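Long-range contacts in Iron(III) ABC transporter, periplasmic iron-compound-binding protein (Vibrio cholerae, PDB 3TEF), which probably binds ferric catecholate siderophores in the periplasm and delivers them to an ABC transporter for iron uptake: residues E2-I6 / T14-K18; V23-V27 / A64-P70; N168-F172 / H199-F205. All blocks are in the same frame, centred on the assembly; numbering follows the deposited sequence.

Contact 1 (E2-I6 / T14-K18); sequences ETVTI and TLEQK
Thr14 meets Thr5 hydroxyl to hydroxyl: the two OG1 atoms lie 2.7 Å apart in a hydrogen bond whose direction stays open. Both threonines hold OG1 anti to the carbonyl carbon (chi1 -61° in Thr14, -64° in Thr5), which turns the hydroxyls toward each other across a non-hydrogen-bonded pair of this antiparallel ladder. The methyl CG2 of Thr14 lies on the same strand face and reaches CB of Thr3 at 3.8 Å. At Leu15 the backbone forms the hydrogen-bonded pair: its N donates to O of Val4 over 3.1 Å, and its O accepts from N of Val4 over 2.9 Å. The side chains of Leu15 and Val4 share the other face of the hairpin, where CD2 of Leu15 comes 4.2 Å from CG2 of Val4 and also approaches CG1 of Ile6; Ile6 in turn packs on Asn123, Lys126 and Val127 of helix 113-128. Glu16 pairs with Thr3, but here the side chains diverge. Instead, its extended chain slants across that of Glu2, CG against CG, and the two carboxylate planes end nearly parallel but offset from one another, with OE2 of Glu16 3.7 Å from OE2 of Glu2. Gln17 N then closes the ladder with a bond to O of Glu2 at 2.8 Å, while its CG packs crosswise on CG1 of Val4 at 3.6 Å. The chemistry is that of an N-terminal beta hairpin, zipped by main-chain bonds, with Ile6 packed on helix 113-128, Leu15 on Pro101, and the paired threonine hydroxyls on the exposed face; at the open end, the carboxylates of Glu2 and Glu16 would probably repel each other, and their pKa values may be raised.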
ATOM      1  N   GLU A   2     -17.361  -6.595  26.059  1.00 57.35           N
ATOM      2  CA  GLU A   2     -16.923  -5.406  25.335  1.00 52.19           C
ATOM      3  C   GLU A   2     -16.276  -5.791  24.011  1.00 47.32           C
ATOM      4  O   GLU A   2     -15.106  -5.487  23.761  1.00 47.97           O
ATOM      5  CB  GLU A   2     -15.937  -4.608  26.185  1.00 53.37           C
ATOM      6  CG  GLU A   2     -14.901  -5.480  26.877  1.00 56.86           C
ATOM      7  CD  GLU A   2     -13.990  -4.686  27.793  1.00 60.90           C
ATOM      8  OE1 GLU A   2     -13.816  -3.470  27.552  1.00 60.50           O
ATOM      9  OE2 GLU A   2     -13.458  -5.278  28.757  1.00 62.79           O
ATOM     10  N   THR A   3     -17.048  -6.453  23.162  1.00 44.80           N
ATOM     11  CA  THR A   3     -16.537  -6.948  21.892  1.00 40.82           C
ATOM     12  C   THR A   3     -16.917  -6.034  20.737  1.00 42.74           C
ATOM     13  O   THR A   3     -17.907  -5.302  20.796  1.00 42.75           O
ATOM     14  CB  THR A   3     -17.064  -8.364  21.584  1.00 42.70           C
ATOM     15  OG1 THR A   3     -18.493  -8.335  21.505  1.00 44.04           O
ATOM     16  CG2 THR A   3     -16.641  -9.346  22.667  1.00 43.69           C
ATOM     17  N   VAL A   4     -16.114  -6.082  19.685  1.00 37.41           N
ATOM     18  CA  VAL A   4     -16.440  -5.415  18.441  1.00 34.96           C
ATOM     19  C   VAL A   4     -16.401  -6.471  17.357  1.00 31.15           C
ATOM     20  O   VAL A   4     -15.664  -7.447  17.475  1.00 30.65           O
ATOM     21  CB  VAL A   4     -15.431  -4.302  18.111  1.00 37.19           C
ATOM     22  CG1 VAL A   4     -15.645  -3.108  19.023  1.00 39.09           C
ATOM     23  CG2 VAL A   4     -14.006  -4.824  18.239  1.00 32.15           C
ATOM     24  N   THR A   5     -17.213  -6.296  16.321  1.00 30.80           N
ATOM     25  CA  THR A   5     -17.164  -7.181  15.164  1.00 30.34           C
ATOM     26  C   THR A   5     -16.652  -6.380  13.975  1.00 30.80           C
ATOM     27  O   THR A   5     -17.277  -5.408  13.539  1.00 30.51           O
ATOM     28  CB  THR A   5     -18.536  -7.836  14.852  1.00 32.91           C
ATOM     29  OG1 THR A   5     -18.921  -8.679  15.947  1.00 33.04           O
ATOM     30  CG2 THR A   5     -18.455  -8.690  13.587  1.00 33.39           C
ATOM     31  N   ILE A   6     -15.492  -6.787  13.474  1.00 26.91           N
ATOM     32  CA  ILE A   6     -14.820  -6.082  12.401  1.00 27.30           C
ATOM     33  C   ILE A   6     -15.021  -6.801  11.084  1.00 25.73           C
ATOM     34  O   ILE A   6     -14.724  -7.994  10.973  1.00 24.42           O
ATOM     35  CB  ILE A   6     -13.302  -6.025  12.662  1.00 24.55           C
ATOM     36  CG1 ILE A   6     -13.015  -5.345  14.003  1.00 26.79           C
ATOM     37  CG2 ILE A   6     -12.594  -5.330  11.509  1.00 25.63           C
ATOM     38  CD1 ILE A   6     -13.530  -3.912  14.078  1.00 27.68           C
ATOM     39  N   THR A  14     -14.766 -11.200  15.491  1.00 27.82           N
ATOM     40  CA  THR A  14     -15.212 -10.608  16.745  1.00 28.70           C
ATOM     41  C   THR A  14     -14.149 -10.792  17.824  1.00 29.53           C
ATOM     42  O   THR A  14     -13.592 -11.877  17.986  1.00 29.51           O
ATOM     43  CB  THR A  14     -16.550 -11.220  17.209  1.00 33.71           C
ATOM     44  OG1 THR A  14     -17.555 -10.967  16.216  1.00 32.20           O
ATOM     45  CG2 THR A  14     -16.981 -10.611  18.532  1.00 32.72           C
ATOM     46  N   LEU A  15     -13.848  -9.714  18.540  1.00 30.47           N
ATOM     47  CA  LEU A  15     -12.898  -9.775  19.637  1.00 29.48           C
ATOM     48  C   LEU A  15     -13.188  -8.678  20.648  1.00 29.43           C
ATOM     49  O   LEU A  15     -13.817  -7.665  20.329  1.00 33.76           O
ATOM     50  CB  LEU A  15     -11.455  -9.637  19.129  1.00 28.49           C
ATOM     51  CG  LEU A  15     -11.083  -8.255  18.602  1.00 28.88           C
ATOM     52  CD1 LEU A  15      -9.567  -8.030  18.693  1.00 26.77           C
ATOM     53  CD2 LEU A  15     -11.595  -8.067  17.182  1.00 26.53           C
ATOM     54  N   GLU A  16     -12.726  -8.890  21.870  1.00 34.58           N
ATOM     55  CA  GLU A  16     -12.783  -7.867  22.901  1.00 37.17           C
ATOM     56  C   GLU A  16     -11.931  -6.647  22.534  1.00 35.86           C
ATOM     57  O   GLU A  16     -10.806  -6.777  22.042  1.00 32.01           O
ATOM     58  CB  GLU A  16     -12.321  -8.466  24.224  1.00 40.17           C
ATOM     59  CG  GLU A  16     -12.218  -7.475  25.367  1.00 48.47           C
ATOM     60  CD  GLU A  16     -11.855  -8.155  26.674  1.00 54.83           C
ATOM     61  OE1 GLU A  16     -12.425  -9.233  26.956  1.00 57.33           O
ATOM     62  OE2 GLU A  16     -10.992  -7.621  27.407  1.00 60.45           O
ATOM     63  N   GLN A  17     -12.467  -5.458  22.770  1.00 33.95           N
ATOM     64  CA  GLN A  17     -11.721  -4.233  22.500  1.00 35.41           C
ATOM     65  C   GLN A  17     -10.391  -4.145  23.242  1.00 33.35           C
ATOM     66  O   GLN A  17     -10.204  -4.750  24.303  1.00 33.53           O
ATOM     67  CB  GLN A  17     -12.567  -3.005  22.827  1.00 35.35           C
ATOM     68  CG  GLN A  17     -13.279  -2.426  21.633  1.00 37.33           C
ATOM     69  CD  GLN A  17     -13.964  -1.111  21.958  1.00 41.02           C
ATOM     70  OE1 GLN A  17     -13.899  -0.153  21.186  1.00 39.89           O
ATOM     71  NE2 GLN A  17     -14.623  -1.061  23.110  1.00 43.06           N
ATOM     72  N   LYS A  18      -9.480  -3.367  22.669  1.00 31.08           N
ATOM     73  CA  LYS A  18      -8.167  -3.106  23.253  1.00 34.37           C
ATOM     74  C   LYS A  18      -7.393  -4.374  23.571  1.00 32.40           C
ATOM     75  O   LYS A  18      -7.012  -4.611  24.718  1.00 32.39           O
ATOM     76  CB  LYS A  18      -8.288  -2.200  24.478  1.00 37.13           C
ATOM     77  CG  LYS A  18      -8.717  -0.791  24.098  1.00 37.74           C
ATOM     78  CD  LYS A  18      -9.916  -0.322  24.899  1.00 43.08           C
ATOM     79  CE  LYS A  18      -9.485   0.227  26.252  1.00 49.51           C
ATOM     80  NZ  LYS A  18      -8.627   1.440  26.118  1.00 49.06           N
TER

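Contact 2 (V23-V27 / A64-P70); sequences VVIGV and AGSLFEP
Ile25 presents both its branches to the loop 64-70. With CG1 anti to the carbonyl carbon (chi1 -65°), the longer branch carries CD1 onto the ring of Pro70, crossing it at about a right angle with 3.7 Å between CD1 of Ile25 and CB of Pro70. The shorter branch, CG2, instead meets backbone, lying 3.5 Å from O of Ser66 and a little farther from O of Leu67. Ala64 sets its methyl between two strand residues: CB of Ala64 is 3.7 Å from CG1 of Val23 and 4.1 Å from CG1 of Ile25. At the other end of the contact, the side chains of Leu67 and Val27 slant across one another, CD2 of Leu67 touching CG2 of Val27 at 3.9 Å and passing close to CA of Gly26, the N-cap of helix 27-35. The loop keeps its shape by its own bonds. Ser66 OG accepts from N of Phe68 and, at 2.9 Å, from N of Glu69, an ST turn and ST motif together, and Ser66 N bonds to O of Glu69. Ile75 of helix 72-77 packs against Ile25, Ala64 and Pro70 alike. Strand 22-25 belongs to the parallel sheet, probably that of one lobe, so these contacts join that sheet to the loop leading into helix 72-77. Cohesion across the interface is therefore apolar, while the polar bonds that shape the loop lie within it.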
ATOM      1  N   VAL A  23      -0.023  -9.190  17.249  1.00 20.70           N
ATOM      2  CA  VAL A  23       0.988  -9.663  16.311  1.00 19.38           C
ATOM      3  C   VAL A  23       0.633  -9.059  14.957  1.00 20.04           C
ATOM      4  O   VAL A  23      -0.537  -9.060  14.561  1.00 21.70           O
ATOM      5  CB  VAL A  23       0.961 -11.205  16.222  1.00 24.14           C
ATOM      6  CG1 VAL A  23       1.772 -11.714  15.025  1.00 24.30           C
ATOM      7  CG2 VAL A  23       1.467 -11.806  17.515  1.00 24.07           C
ATOM      8  N   VAL A  24       1.629  -8.533  14.251  1.00 18.79           N
ATOM      9  CA  VAL A  24       1.365  -7.870  12.982  1.00 18.34           C
ATOM     10  C   VAL A  24       2.221  -8.455  11.862  1.00 22.10           C
ATOM     11  O   VAL A  24       3.458  -8.508  11.964  1.00 21.92           O
ATOM     12  CB  VAL A  24       1.615  -6.340  13.076  1.00 19.05           C
ATOM     13  CG1 VAL A  24       1.229  -5.667  11.770  1.00 20.28           C
ATOM     14  CG2 VAL A  24       0.831  -5.738  14.239  1.00 19.52           C
ATOM     15  N   ILE A  25       1.559  -8.886  10.789  1.00 18.41           N
ATOM     16  CA  ILE A  25       2.261  -9.296   9.580  1.00 19.04           C
ATOM     17  C   ILE A  25       1.899  -8.313   8.463  1.00 19.71           C
ATOM     18  O   ILE A  25       0.722  -8.020   8.249  1.00 20.24           O
ATOM     19  CB  ILE A  25       1.869 -10.717   9.178  1.00 19.77           C
ATOM     20  CG1 ILE A  25       2.344 -11.689  10.268  1.00 21.07           C
ATOM     21  CG2 ILE A  25       2.510 -11.072   7.847  1.00 20.42           C
ATOM     22  CD1 ILE A  25       1.826 -13.107  10.095  1.00 25.33           C
ATOM     23  N   GLY A  26       2.906  -7.787   7.768  1.00 20.23           N
ATOM     24  CA  GLY A  26       2.661  -6.806   6.717  1.00 18.54           C
ATOM     25  C   GLY A  26       3.118  -5.409   7.131  1.00 18.99           C
ATOM     26  O   GLY A  26       2.867  -4.973   8.256  1.00 20.89           O
ATOM     27  N   VAL A  27       3.751  -4.699   6.206  1.00 15.81           N
ATOM     28  CA  VAL A  27       4.300  -3.375   6.501  1.00 17.55           C
ATOM     29  C   VAL A  27       3.217  -2.314   6.593  1.00 19.91           C
ATOM     30  O   VAL A  27       3.343  -1.363   7.359  1.00 18.20           O
ATOM     31  CB  VAL A  27       5.352  -2.973   5.458  1.00 21.17           C
ATOM     32  CG1 VAL A  27       5.931  -1.583   5.776  1.00 18.56           C
ATOM     33  CG2 VAL A  27       6.453  -4.028   5.400  1.00 21.56           C
ATOM     34  N   ALA A  64       7.355 -12.858  13.375  1.00 22.73           N
ATOM     35  CA  ALA A  64       6.104 -13.563  13.131  1.00 20.72           C
ATOM     36  C   ALA A  64       6.091 -14.161  11.727  1.00 25.53           C
ATOM     37  O   ALA A  64       5.048 -14.648  11.254  1.00 22.97           O
ATOM     38  CB  ALA A  64       4.936 -12.622  13.326  1.00 22.00           C
ATOM     39  N   GLY A  65       7.245 -14.124  11.064  1.00 23.59           N
ATOM     40  CA  GLY A  65       7.393 -14.668   9.727  1.00 24.10           C
ATOM     41  C   GLY A  65       7.730 -13.611   8.697  1.00 26.51           C
ATOM     42  O   GLY A  65       8.214 -12.538   9.052  1.00 24.16           O
ATOM     43  N   SER A  66       7.500 -13.924   7.426  1.00 23.30           N
ATOM     44  CA  SER A  66       7.755 -12.986   6.341  1.00 21.12           C
ATOM     45  C   SER A  66       6.461 -12.276   5.990  1.00 22.35           C
ATOM     46  O   SER A  66       5.458 -12.479   6.658  1.00 24.65           O
ATOM     47  CB  SER A  66       8.291 -13.714   5.113  1.00 24.78           C
ATOM     48  OG  SER A  66       7.280 -14.518   4.516  1.00 24.98           O
ATOM     49  N   LEU A  67       6.489 -11.433   4.957  1.00 21.29           N
ATOM     50  CA  LEU A  67       5.276 -10.758   4.509  1.00 21.39           C
ATOM     51  C   LEU A  67       4.251 -11.755   4.001  1.00 20.18           C
ATOM     52  O   LEU A  67       3.056 -11.488   4.048  1.00 21.25           O
ATOM     53  CB  LEU A  67       5.573  -9.751   3.397  1.00 21.27           C
ATOM     54  CG  LEU A  67       6.540  -8.604   3.706  1.00 23.82           C
ATOM     55  CD1 LEU A  67       6.559  -7.632   2.522  1.00 22.37           C
ATOM     56  CD2 LEU A  67       6.175  -7.872   4.993  1.00 22.52           C
ATOM     57  N   PHE A  68       4.730 -12.892   3.503  1.00 21.27           N
ATOM     58  CA  PHE A  68       3.845 -13.876   2.867  1.00 26.90           C
ATOM     59  C   PHE A  68       3.548 -15.094   3.744  1.00 28.16           C
ATOM     60  O   PHE A  68       2.439 -15.656   3.694  1.00 28.94           O
ATOM     61  CB  PHE A  68       4.471 -14.368   1.556  1.00 26.17           C
ATOM     62  CG  PHE A  68       4.609 -13.300   0.509  1.00 27.37           C
ATOM     63  CD1 PHE A  68       3.571 -13.042  -0.366  1.00 29.46           C
ATOM     64  CD2 PHE A  68       5.771 -12.556   0.411  1.00 32.19           C
ATOM     65  CE1 PHE A  68       3.689 -12.056  -1.326  1.00 32.79           C
ATOM     66  CE2 PHE A  68       5.894 -11.559  -0.546  1.00 28.70           C
ATOM     67  CZ  PHE A  68       4.863 -11.319  -1.419  1.00 27.57           C
ATOM     68  N   GLU A  69       4.546 -15.509   4.520  1.00 25.74           N
ATOM     69  CA  GLU A  69       4.517 -16.781   5.242  1.00 28.56           C
ATOM     70  C   GLU A  69       4.654 -16.600   6.748  1.00 27.52           C
ATOM     71  O   GLU A  69       5.760 -16.381   7.258  1.00 25.29           O
ATOM     72  CB  GLU A  69       5.659 -17.679   4.761  1.00 30.53           C
ATOM     73  CG  GLU A  69       5.620 -18.009   3.284  1.00 35.47           C
ATOM     74  CD  GLU A  69       4.839 -19.275   2.995  1.00 49.89           C
ATOM     75  OE1 GLU A  69       3.700 -19.409   3.508  1.00 50.41           O
ATOM     76  OE2 GLU A  69       5.377 -20.153   2.275  1.00 59.09           O
ATOM     77  N   PRO A  70       3.540 -16.712   7.473  1.00 26.17           N
ATOM     78  CA  PRO A  70       3.570 -16.579   8.929  1.00 24.82           C
ATOM     79  C   PRO A  70       4.355 -17.716   9.574  1.00 27.07           C
ATOM     80  O   PRO A  70       4.349 -18.845   9.066  1.00 28.81           O
ATOM     81  CB  PRO A  70       2.082 -16.673   9.321  1.00 24.34           C
ATOM     82  CG  PRO A  70       1.336 -16.310   8.071  1.00 25.88           C
ATOM     83  CD  PRO A  70       2.167 -16.916   6.974  1.00 27.63           C
TER

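Contact 3 (N168-F172 / H199-F205); sequences NLTTF and HGDLISF
Strand 168-172 runs antiparallel to the short strand 201-202, and three backbone bonds tie the two segments: Thr171 N to Asp201 O (2.8 Å), Asp201 N to Thr171 O (3.0 Å), and Ile203 N to Leu169 O. Leu169 then lays CD1 over the centre of the Phe205 ring, 3.6 Å from its centroid and 10° off the normal, a CH-pi contact. Its CB also packs on CG1 of Ile203. That isoleucine holds CG1 between its backbone N and carbonyl carbon (chi1 57°), leaving CG2 to face Thr171, whose CG2 lies 3.6 Å from it; Thr171 OG1 is bonded to Leu161 O. At the far end CA of Gly200 sits over one face of the Phe172 ring, offset toward the rim, 3.8 Å from its centroid. One water bridges the two segments beyond the last backbone bond, accepting from Leu169 N at 2.9 Å and donating to Ile203 O at 2.8 Å. Strand 201-202 thus extends the mixed sheet beyond 168-172: three main-chain bonds and one water join the two segments, while Leu169 CD1 and Gly200 CA each lie over one aromatic face.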
ATOM      1  N   ASN A 168      11.302  -6.266 -16.346  1.00 25.01           N
ATOM      2  CA  ASN A 168       9.926  -6.332 -16.838  1.00 24.72           C
ATOM      3  C   ASN A 168       9.199  -5.031 -16.568  1.00 23.44           C
ATOM      4  O   ASN A 168       9.191  -4.560 -15.437  1.00 26.02           O
ATOM      5  CB  ASN A 168       9.148  -7.441 -16.133  1.00 26.31           C
ATOM      6  CG  ASN A 168       9.734  -8.806 -16.367  1.00 28.90           C
ATOM      7  OD1 ASN A 168       9.997  -9.547 -15.417  1.00 34.87           O
ATOM      8  ND2 ASN A 168       9.925  -9.161 -17.632  1.00 25.96           N
ATOM      9  N   LEU A 169       8.584  -4.460 -17.598  1.00 24.99           N
ATOM     10  CA  LEU A 169       7.716  -3.298 -17.418  1.00 23.84           C
ATOM     11  C   LEU A 169       6.278  -3.797 -17.466  1.00 24.65           C
ATOM     12  O   LEU A 169       5.908  -4.522 -18.381  1.00 22.97           O
ATOM     13  CB  LEU A 169       7.926  -2.286 -18.543  1.00 21.87           C
ATOM     14  CG  LEU A 169       9.310  -1.650 -18.627  1.00 28.01           C
ATOM     15  CD1 LEU A 169       9.336  -0.612 -19.737  1.00 32.07           C
ATOM     16  CD2 LEU A 169       9.670  -1.023 -17.292  1.00 33.52           C
ATOM     17  N   THR A 170       5.478  -3.410 -16.478  1.00 25.31           N
ATOM     18  CA  THR A 170       4.061  -3.762 -16.456  1.00 23.11           C
ATOM     19  C   THR A 170       3.236  -2.511 -16.200  1.00 23.13           C
ATOM     20  O   THR A 170       3.740  -1.518 -15.666  1.00 23.36           O
ATOM     21  CB  THR A 170       3.747  -4.813 -15.374  1.00 25.94           C
ATOM     22  OG1 THR A 170       4.242  -4.363 -14.109  1.00 26.40           O
ATOM     23  CG2 THR A 170       4.404  -6.157 -15.715  1.00 26.59           C
ATOM     24  N   THR A 171       1.974  -2.550 -16.620  1.00 23.78           N
ATOM     25  CA  THR A 171       1.084  -1.419 -16.408  1.00 24.96           C
ATOM     26  C   THR A 171      -0.171  -1.851 -15.644  1.00 24.97           C
ATOM     27  O   THR A 171      -0.590  -3.011 -15.702  1.00 25.54           O
ATOM     28  CB  THR A 171       0.729  -0.712 -17.733  1.00 26.82           C
ATOM     29  OG1 THR A 171       0.070   0.535 -17.452  1.00 28.87           O
ATOM     30  CG2 THR A 171      -0.172  -1.580 -18.602  1.00 31.75           C
ATOM     31  N   PHE A 172      -0.745  -0.905 -14.908  1.00 25.40           N
ATOM     32  CA  PHE A 172      -1.886  -1.150 -14.042  1.00 26.01           C
ATOM     33  C   PHE A 172      -2.860  -0.005 -14.259  1.00 27.11           C
ATOM     34  O   PHE A 172      -2.431   1.128 -14.480  1.00 29.39           O
ATOM     35  CB  PHE A 172      -1.440  -1.118 -12.580  1.00 26.96           C
ATOM     36  CG  PHE A 172      -0.530  -2.248 -12.185  1.00 26.34           C
ATOM     37  CD1 PHE A 172      -1.023  -3.321 -11.467  1.00 29.05           C
ATOM     38  CD2 PHE A 172       0.823  -2.225 -12.506  1.00 28.20           C
ATOM     39  CE1 PHE A 172      -0.197  -4.361 -11.087  1.00 31.92           C
ATOM     40  CE2 PHE A 172       1.658  -3.272 -12.130  1.00 27.25           C
ATOM     41  CZ  PHE A 172       1.146  -4.337 -11.418  1.00 28.53           C
ATOM     42  N   HIS A 199      -1.232  -9.077 -11.163  1.00 44.29           N
ATOM     43  CA  HIS A 199       0.152  -8.665 -11.390  1.00 42.85           C
ATOM     44  C   HIS A 199       0.389  -7.707 -12.561  1.00 38.28           C
ATOM     45  O   HIS A 199       1.530  -7.544 -12.996  1.00 38.50           O
ATOM     46  CB  HIS A 199       1.049  -9.900 -11.550  1.00 43.54           C
ATOM     47  CG  HIS A 199       0.700 -10.764 -12.726  1.00 41.20           C
ATOM     48  ND1 HIS A 199      -0.529 -10.737 -13.341  1.00 43.66           N
ATOM     49  CD2 HIS A 199       1.431 -11.695 -13.393  1.00 41.90           C
ATOM     50  CE1 HIS A 199      -0.549 -11.606 -14.339  1.00 38.81           C
ATOM     51  NE2 HIS A 199       0.632 -12.199 -14.389  1.00 34.94           N
ATOM     52  N   GLY A 200      -0.669  -7.082 -13.069  1.00 38.20           N
ATOM     53  CA  GLY A 200      -0.527  -6.117 -14.149  1.00 37.74           C
ATOM     54  C   GLY A 200      -0.409  -6.730 -15.537  1.00 36.69           C
ATOM     55  O   GLY A 200      -0.481  -7.949 -15.696  1.00 37.90           O
ATOM     56  N   ASP A 201      -0.244  -5.877 -16.545  1.00 31.93           N
ATOM     57  CA  ASP A 201      -0.102  -6.329 -17.924  1.00 30.99           C
ATOM     58  C   ASP A 201       1.270  -5.969 -18.452  1.00 26.59           C
ATOM     59  O   ASP A 201       1.759  -4.862 -18.234  1.00 25.32           O
ATOM     60  CB  ASP A 201      -1.165  -5.700 -18.819  1.00 33.20           C
ATOM     61  CG  ASP A 201      -2.550  -6.299 -18.593  1.00 43.60           C
ATOM     62  OD1 ASP A 201      -2.799  -7.427 -19.073  1.00 46.12           O
ATOM     63  OD2 ASP A 201      -3.387  -5.645 -17.934  1.00 48.35           O
ATOM     64  N   LEU A 202       1.888  -6.904 -19.159  1.00 27.21           N
ATOM     65  CA  LEU A 202       3.240  -6.688 -19.655  1.00 23.58           C
ATOM     66  C   LEU A 202       3.273  -5.676 -20.792  1.00 24.31           C
ATOM     67  O   LEU A 202       2.515  -5.781 -21.757  1.00 28.80           O
ATOM     68  CB  LEU A 202       3.873  -8.019 -20.111  1.00 22.92           C
ATOM     69  CG  LEU A 202       5.386  -7.955 -20.370  1.00 25.88           C
ATOM     70  CD1 LEU A 202       6.157  -7.811 -19.060  1.00 28.10           C
ATOM     71  CD2 LEU A 202       5.847  -9.196 -21.126  1.00 28.39           C
ATOM     72  N   ILE A 203       4.165  -4.703 -20.675  1.00 23.60           N
ATOM     73  CA  ILE A 203       4.357  -3.705 -21.717  1.00 25.38           C
ATOM     74  C   ILE A 203       5.836  -3.601 -22.097  1.00 29.08           C
ATOM     75  O   ILE A 203       6.603  -4.542 -21.890  1.00 29.49           O
ATOM     76  CB  ILE A 203       3.790  -2.331 -21.294  1.00 25.56           C
ATOM     77  CG1 ILE A 203       4.432  -1.850 -19.995  1.00 28.67           C
ATOM     78  CG2 ILE A 203       2.275  -2.434 -21.111  1.00 26.10           C
ATOM     79  CD1 ILE A 203       4.145  -0.372 -19.683  1.00 28.32           C
ATOM     80  N   SER A 204       6.226  -2.460 -22.655  1.00 29.50           N
ATOM     81  CA  SER A 204       7.583  -2.260 -23.145  1.00 32.84           C
ATOM     82  C   SER A 204       7.815  -0.768 -23.267  1.00 33.05           C
ATOM     83  O   SER A 204       6.891   0.023 -23.099  1.00 33.44           O
ATOM     84  CB  SER A 204       7.732  -2.902 -24.520  1.00 34.73           C
ATOM     85  OG  SER A 204       6.813  -2.318 -25.434  1.00 35.59           O
ATOM     86  N   PHE A 205       9.048  -0.371 -23.557  1.00 32.91           N
ATOM     87  CA  PHE A 205       9.314   1.044 -23.776  1.00 33.36           C
ATOM     88  C   PHE A 205       8.626   1.533 -25.049  1.00 35.36           C
ATOM     89  O   PHE A 205       8.210   2.687 -25.142  1.00 37.56           O
ATOM     90  CB  PHE A 205      10.815   1.323 -23.816  1.00 32.05           C
ATOM     91  CG  PHE A 205      11.482   1.216 -22.476  1.00 33.95           C
ATOM     92  CD1 PHE A 205      11.178   2.112 -21.462  1.00 33.36           C
ATOM     93  CD2 PHE A 205      12.420   0.225 -22.229  1.00 31.75           C
ATOM     94  CE1 PHE A 205      11.799   2.015 -20.221  1.00 32.23           C
ATOM     95  CE2 PHE A 205      13.037   0.125 -20.996  1.00 31.77           C
ATOM     96  CZ  PHE A 205      12.726   1.021 -19.990  1.00 36.72           C
TER
HETATM   97  O   HOH W   1       8.692  -5.528 -20.276  1.00 26.48           O

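Contact 1, the N-terminal hairpin, is peripheral: its centre lies about 25 Å from that of the chain, and about 22 Å from contact 2, with about 10 Å between nearest atoms. Strand 11-16 of the hairpin is followed in the chain by strand 22-25, an inner strand of the parallel sheet holding contact 2. Contact 3 belongs to the separate mixed sheet, and the two sheets are consistent with the bilobal fold of periplasmic binding proteins, which would place contact 3 in the other lobe. Its centre is about 27 Å from contact 2 and about 42 Å from contact 1, across the chain's centre. In such proteins the ligand usually binds between the lobes.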